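Local coordinates for cytoplasmic protein (Cryptococcus neoformans var. grubii serotype A, PDB 7LPO), which probably hydrolyses steryl beta-glucosides, as a sterylglucosidase of glycoside hydrolase family 5, at residues 46-51 against 141-146; 104-109 against 148-153. All blocks are in the same frame, centred on the assembly; numbering follows the deposited sequence.

Interaction 1. Residues 46-51 against 141-146; sequences SAKHPN and DPHQDV
Lys48 reaches across to Asp145 and His143 and is the one residue of 46-51 that touches 141-146. Its chain is extended beyond CG, which carries the ammonium across to 141-146, although the backbones stay apart. The Lys48 and His143 CA atoms are 7.9 Å from each other. Lys48 NZ forms a salt bridge with Asp145 OD2 at 3.1 Å, and the hydrogen bond within it is weak. The lysine crosses the aspartate at about a right angle. Lys48 CE lies 3.5 Å from His143 NE2, obliquely to the ring.

The tight part is the polar chain behind the lysine. His143 is held through both nitrogens. His143 ND1 gives a bond of 2.8 Å to Asp141 OD2, on the syn lone pair. His143 NE2 donates to Asp145 OD2 at 2.8 Å, less straight at 134°, and meets that oxygen 31° out of the carboxylate plane. Both acceptors lie close to the imidazole plane, so the pair fixes the ring's rotation. Two side-chain donors, His143 NE2 and Ser154 OG, thus meet Asp145 OD2 besides the weak bond from the lysine.

The lysine's own contact is the loose part. All three residues are buried, yet the two segments bury only 101 Å² between them. Lys48 NZ also bonds to O3 of a bound Tris molecule, probably from the crystallisation liquor, and the lysine makes a cation-pi contact with Trp585. Asp141 lies on strand 137-143, and the loop holding Lys48 follows strand 35-43. The arrangement is consistent with a ligand pocket at the C-terminal ends of the strands of a family 5 TIM barrel.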
loop_
_atom_site.group_PDB
_atom_site.type_symbol
_atom_site.label_atom_id
_atom_site.label_comp_id
_atom_site.label_asym_id
_atom_site.label_seq_id
_atom_site.Cartn_x
_atom_site.Cartn_y
_atom_site.Cartn_z
ATOM N N SER A 46 -9.284 -2.916 -6.795
ATOM C CA SER A 46 -9.908 -3.420 -8.010
ATOM C C SER A 46 -9.216 -2.910 -9.268
ATOM O O SER A 46 -9.402 -3.500 -10.335
ATOM C CB SER A 46 -11.387 -3.034 -8.053
ATOM O OG SER A 46 -11.530 -1.626 -8.004
ATOM N N ALA A 47 -8.440 -1.831 -9.172
ATOM C CA ALA A 47 -7.679 -1.331 -10.306
ATOM C C ALA A 47 -6.413 -2.135 -10.562
ATOM O O ALA A 47 -5.642 -1.782 -11.459
ATOM C CB ALA A 47 -7.320 0.134 -10.098
ATOM N N LYS A 48 -6.193 -3.220 -9.827
ATOM C CA LYS A 48 -5.003 -4.032 -10.051
ATOM C C LYS A 48 -5.092 -4.908 -11.299
ATOM O O LYS A 48 -4.060 -5.392 -11.784
ATOM C CB LYS A 48 -4.761 -4.942 -8.853
ATOM C CG LYS A 48 -4.220 -4.272 -7.628
ATOM C CD LYS A 48 -4.075 -5.316 -6.515
ATOM C CE LYS A 48 -3.490 -4.730 -5.268
ATOM N NZ LYS A 48 -3.279 -5.785 -4.238
ATOM N N HIS A 49 -6.291 -5.168 -11.804
ATOM C CA HIS A 49 -6.479 -6.118 -12.890
ATOM C C HIS A 49 -7.568 -5.616 -13.824
ATOM O O HIS A 49 -8.453 -4.858 -13.405
ATOM C CB HIS A 49 -6.842 -7.526 -12.375
ATOM C CG HIS A 49 -8.020 -7.550 -11.451
ATOM N ND1 HIS A 49 -7.897 -7.424 -10.085
ATOM C CD2 HIS A 49 -9.343 -7.704 -11.695
ATOM C CE1 HIS A 49 -9.095 -7.467 -9.531
ATOM N NE2 HIS A 49 -9.991 -7.642 -10.485
ATOM N N PRO A 50 -7.528 -6.016 -15.090
ATOM C CA PRO A 50 -8.534 -5.547 -16.048
ATOM C C PRO A 50 -9.912 -6.115 -15.744
ATOM O O PRO A 50 -10.075 -7.090 -15.006
ATOM C CB PRO A 50 -8.027 -6.059 -17.409
ATOM C CG PRO A 50 -6.637 -6.592 -17.161
ATOM C CD PRO A 50 -6.565 -6.947 -15.700
ATOM N N ASN A 51 -10.910 -5.487 -16.367
ATOM C CA ASN A 51 -12.284 -5.963 -16.309
ATOM C C ASN A 51 -12.360 -7.445 -16.643
ATOM O O ASN A 51 -11.753 -7.917 -17.611
ATOM C CB ASN A 51 -13.154 -5.163 -17.288
ATOM C CG ASN A 51 -13.299 -3.703 -16.884
ATOM O OD1 ASN A 51 -12.813 -2.799 -17.566
ATOM N ND2 ASN A 51 -13.963 -3.470 -15.775
ATOM N N ASP A 141 -0.821 6.709 -6.300
ATOM C CA ASP A 141 -0.038 5.533 -5.934
ATOM C C ASP A 141 0.267 4.725 -7.182
ATOM O O ASP A 141 -0.621 4.018 -7.694
ATOM C CB ASP A 141 -0.801 4.689 -4.915
ATOM C CG ASP A 141 -0.366 3.226 -4.902
ATOM O OD1 ASP A 141 0.817 2.924 -5.202
ATOM O OD2 ASP A 141 -1.227 2.375 -4.586
ATOM N N PRO A 142 1.488 4.813 -7.730
ATOM C CA PRO A 142 1.910 3.849 -8.758
ATOM C C PRO A 142 2.100 2.476 -8.136
ATOM O O PRO A 142 3.083 2.229 -7.425
ATOM C CB PRO A 142 3.236 4.425 -9.273
ATOM C CG PRO A 142 3.538 5.595 -8.435
ATOM C CD PRO A 142 2.614 5.629 -7.270
ATOM N N HIS A 143 1.153 1.581 -8.369
ATOM C CA HIS A 143 0.995 0.408 -7.530
ATOM C C HIS A 143 1.499 -0.843 -8.229
ATOM O O HIS A 143 1.313 -1.019 -9.438
ATOM C CB HIS A 143 -0.470 0.217 -7.133
ATOM C CG HIS A 143 -0.659 -0.775 -6.030
ATOM N ND1 HIS A 143 -0.805 -0.402 -4.711
ATOM C CD2 HIS A 143 -0.690 -2.130 -6.047
ATOM C CE1 HIS A 143 -0.933 -1.483 -3.964
ATOM N NE2 HIS A 143 -0.859 -2.545 -4.748
ATOM N N GLN A 144 2.117 -1.716 -7.439
ATOM C CA GLN A 144 2.561 -3.025 -7.883
ATOM C C GLN A 144 2.608 -3.953 -6.675
ATOM O O GLN A 144 2.730 -3.517 -5.526
ATOM C CB GLN A 144 3.935 -2.949 -8.579
ATOM C CG GLN A 144 5.112 -2.695 -7.646
ATOM C CD GLN A 144 5.595 -3.947 -6.929
ATOM O OE1 GLN A 144 5.553 -5.042 -7.472
ATOM N NE2 GLN A 144 6.065 -3.780 -5.707
ATOM N N ASP A 145 2.507 -5.245 -6.960
ATOM C CA ASP A 145 2.720 -6.299 -5.982
ATOM C C ASP A 145 3.483 -7.400 -6.696
ATOM O O ASP A 145 3.054 -7.851 -7.760
ATOM C CB ASP A 145 1.401 -6.839 -5.418
ATOM C CG ASP A 145 0.602 -5.785 -4.703
ATOM O OD1 ASP A 145 0.966 -5.449 -3.549
ATOM O OD2 ASP A 145 -0.391 -5.294 -5.289
ATOM N N VAL A 146 4.614 -7.806 -6.124
ATOM C CA VAL A 146 5.498 -8.827 -6.682
ATOM C C VAL A 146 5.652 -8.649 -8.187
ATOM O O VAL A 146 5.536 -9.606 -8.964
ATOM C CB VAL A 146 5.017 -10.245 -6.312
ATOM C CG1 VAL A 146 5.158 -10.448 -4.805
ATOM C CG2 VAL A 146 3.590 -10.488 -6.715
#

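Interaction 2. Residues 104-109 against 148-153; sequences TWESLE and SRFTGG
Glu106 meets Arg149 in a side-on, two-bond salt bridge. Arg149 NH2 donates to Glu106 OE1 at 2.6 Å, and Arg149 NE donates to Glu106 OE2 at 2.9 Å. Both bonds are nearly straight, and both use syn lone pairs. The carboxylate and guanidinium planes lie close to coplanar.

The glutamate is fully extended. Its CG is anti to the backbone N (chi1 172°), and the chain runs straight from the helix to the arginine. The arginine bends instead at chi3 (-63°), which turns its NE edge to the acid. Phe150 comes in beside them, with Phe150 CZ 3.4 Å from Glu106 OE1. That oxygen lies at the ring edge, near the ring plane, while the carboxylate plane is turned 57° from the ring.

A water links the same partners a second time. The water oxygen lies 2.8 Å from Glu106 OE2, to which it probably donates, and accepts from the backbone N of Arg149. On the helix side, Thr104 is the N-cap, and its OG1 accepts from Ser107 N.

Each carboxylate oxygen thus has its own arginine nitrogen, so the acid is held flat. The buried, paired charges probably favour an ionised Glu106.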
loop_
_atom_site.group_PDB
_atom_site.type_symbol
_atom_site.label_atom_id
_atom_site.label_comp_id
_atom_site.label_asym_id
_atom_site.label_seq_id
_atom_site.Cartn_x
_atom_site.Cartn_y
_atom_site.Cartn_z
ATOM N N THR A 104 -1.850 1.222 -12.090
ATOM C CA THR A 104 -0.722 0.353 -12.377
ATOM C C THR A 104 -0.031 0.779 -13.661
ATOM O O THR A 104 -0.645 1.339 -14.573
ATOM C CB THR A 104 -1.142 -1.118 -12.486
ATOM O OG1 THR A 104 -2.025 -1.285 -13.604
ATOM C CG2 THR A 104 -1.822 -1.554 -11.175
ATOM N N TRP A 105 1.274 0.521 -13.698
ATOM C CA TRP A 105 2.046 0.662 -14.925
ATOM C C TRP A 105 1.399 -0.099 -16.076
ATOM O O TRP A 105 1.357 0.392 -17.213
ATOM C CB TRP A 105 3.461 0.168 -14.644
ATOM C CG TRP A 105 4.457 0.321 -15.732
ATOM C CD1 TRP A 105 4.319 1.003 -16.898
ATOM C CD2 TRP A 105 5.772 -0.232 -15.735
ATOM N NE1 TRP A 105 5.470 0.909 -17.626
ATOM C CE2 TRP A 105 6.375 0.144 -16.937
ATOM C CE3 TRP A 105 6.500 -1.011 -14.827
ATOM C CZ2 TRP A 105 7.672 -0.233 -17.267
ATOM C CZ3 TRP A 105 7.781 -1.394 -15.160
ATOM C CH2 TRP A 105 8.356 -1.001 -16.370
ATOM N N GLU A 106 0.869 -1.294 -15.795
ATOM C CA GLU A 106 0.255 -2.085 -16.856
ATOM C C GLU A 106 -0.886 -1.322 -17.509
ATOM O O GLU A 106 -1.044 -1.361 -18.735
ATOM C CB GLU A 106 -0.261 -3.418 -16.313
ATOM C CG GLU A 106 -1.077 -4.207 -17.334
ATOM C CD GLU A 106 -1.641 -5.521 -16.799
ATOM O OE1 GLU A 106 -2.127 -6.313 -17.623
ATOM O OE2 GLU A 106 -1.601 -5.775 -15.572
ATOM N N SER A 107 -1.717 -0.655 -16.699
ATOM C CA SER A 107 -2.884 0.031 -17.240
ATOM C C SER A 107 -2.496 1.218 -18.111
ATOM O O SER A 107 -3.305 1.656 -18.939
ATOM C CB SER A 107 -3.811 0.480 -16.103
ATOM O OG SER A 107 -3.232 1.531 -15.338
ATOM N N LEU A 108 -1.266 1.714 -17.971
ATOM C CA LEU A 108 -0.792 2.844 -18.756
ATOM C C LEU A 108 -0.003 2.446 -19.998
ATOM O O LEU A 108 0.040 3.226 -20.957
ATOM C CB LEU A 108 0.099 3.753 -17.902
ATOM C CG LEU A 108 -0.515 4.472 -16.709
ATOM C CD1 LEU A 108 0.583 5.210 -15.930
ATOM C CD2 LEU A 108 -1.605 5.440 -17.127
ATOM N N GLU A 109 0.634 1.264 -20.016
ATOM C CA GLU A 109 1.567 0.934 -21.094
ATOM C C GLU A 109 1.457 -0.529 -21.515
ATOM O O GLU A 109 2.430 -1.114 -22.002
ATOM C CB GLU A 109 3.012 1.262 -20.678
ATOM C CG GLU A 109 3.999 1.498 -21.813
ATOM C CD GLU A 109 5.342 2.069 -21.330
ATOM O OE1 GLU A 109 5.601 2.092 -20.114
ATOM O OE2 GLU A 109 6.151 2.500 -22.167
ATOM N N SER A 148 4.265 -7.818 -10.975
ATOM C CA SER A 148 3.190 -7.787 -11.965
ATOM C C SER A 148 2.187 -8.899 -11.703
ATOM O O SER A 148 2.472 -9.849 -10.976
ATOM C CB SER A 148 3.743 -7.935 -13.388
ATOM O OG SER A 148 4.373 -9.195 -13.544
ATOM N N ARG A 149 1.012 -8.779 -12.335
ATOM C CA ARG A 149 0.033 -9.871 -12.298
ATOM C C ARG A 149 0.636 -11.175 -12.811
ATOM O O ARG A 149 0.330 -12.260 -12.303
ATOM C CB ARG A 149 -1.192 -9.534 -13.147
ATOM C CG ARG A 149 -2.041 -8.389 -12.667
ATOM C CD ARG A 149 -3.361 -8.323 -13.439
ATOM N NE ARG A 149 -3.184 -8.077 -14.876
ATOM C CZ ARG A 149 -3.768 -8.785 -15.841
ATOM N NH1 ARG A 149 -4.564 -9.800 -15.545
ATOM N NH2 ARG A 149 -3.560 -8.474 -17.113
ATOM N N PHE A 150 1.475 -11.089 -13.839
ATOM C CA PHE A 150 2.068 -12.260 -14.478
ATOM C C PHE A 150 3.140 -12.911 -13.624
ATOM O O PHE A 150 3.566 -14.020 -13.952
ATOM C CB PHE A 150 2.586 -11.812 -15.849
ATOM C CG PHE A 150 1.617 -10.883 -16.538
ATOM C CD1 PHE A 150 0.432 -11.373 -17.062
ATOM C CD2 PHE A 150 1.840 -9.521 -16.565
ATOM C CE1 PHE A 150 -0.483 -10.538 -17.631
ATOM C CE2 PHE A 150 0.921 -8.673 -17.135
ATOM C CZ PHE A 150 -0.246 -9.180 -17.669
ATOM N N THR A 151 3.549 -12.270 -12.524
ATOM C CA THR A 151 4.480 -12.861 -11.573
ATOM C C THR A 151 3.868 -12.953 -10.179
ATOM O O THR A 151 4.600 -13.071 -9.191
ATOM C CB THR A 151 5.799 -12.088 -11.541
ATOM O OG1 THR A 151 5.560 -10.680 -11.506
ATOM C CG2 THR A 151 6.605 -12.400 -12.790
ATOM N N GLY A 152 2.539 -12.908 -10.088
ATOM C CA GLY A 152 1.814 -13.271 -8.879
ATOM C C GLY A 152 1.014 -12.161 -8.234
ATOM O O GLY A 152 0.455 -12.383 -7.149
ATOM N N GLY A 153 0.945 -10.968 -8.827
ATOM C CA GLY A 153 0.383 -9.830 -8.128
ATOM C C GLY A 153 -0.271 -8.765 -8.980
ATOM O O GLY A 153 -1.407 -8.926 -9.436
HETATM O O HOH W 1 0.642 -6.473 -14.089
#

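How the interactions relate
The two contacts lie side by side, with centres about 6 Å apart. Residues 141-146 run off strand 137-143 into the loop that holds 148-153, with Trp147 alone between them. Val146 O probably accepts a hydrogen bond from Thr151 OG1 at 2.8 Å. Val146 CG2 also packs against Gly153 N at 3.4 Å. The other segment of interaction 1 joins in as well, since Pro50 CD lies 3.3 Å from Arg149 CZ. Interaction 1 faces the bound Tris through Lys48, whereas interaction 2 ties the same loop to helix 105-109. Trp585 connects both, meeting Lys48 by cation-pi and bonding through NE1 to Gly153 O.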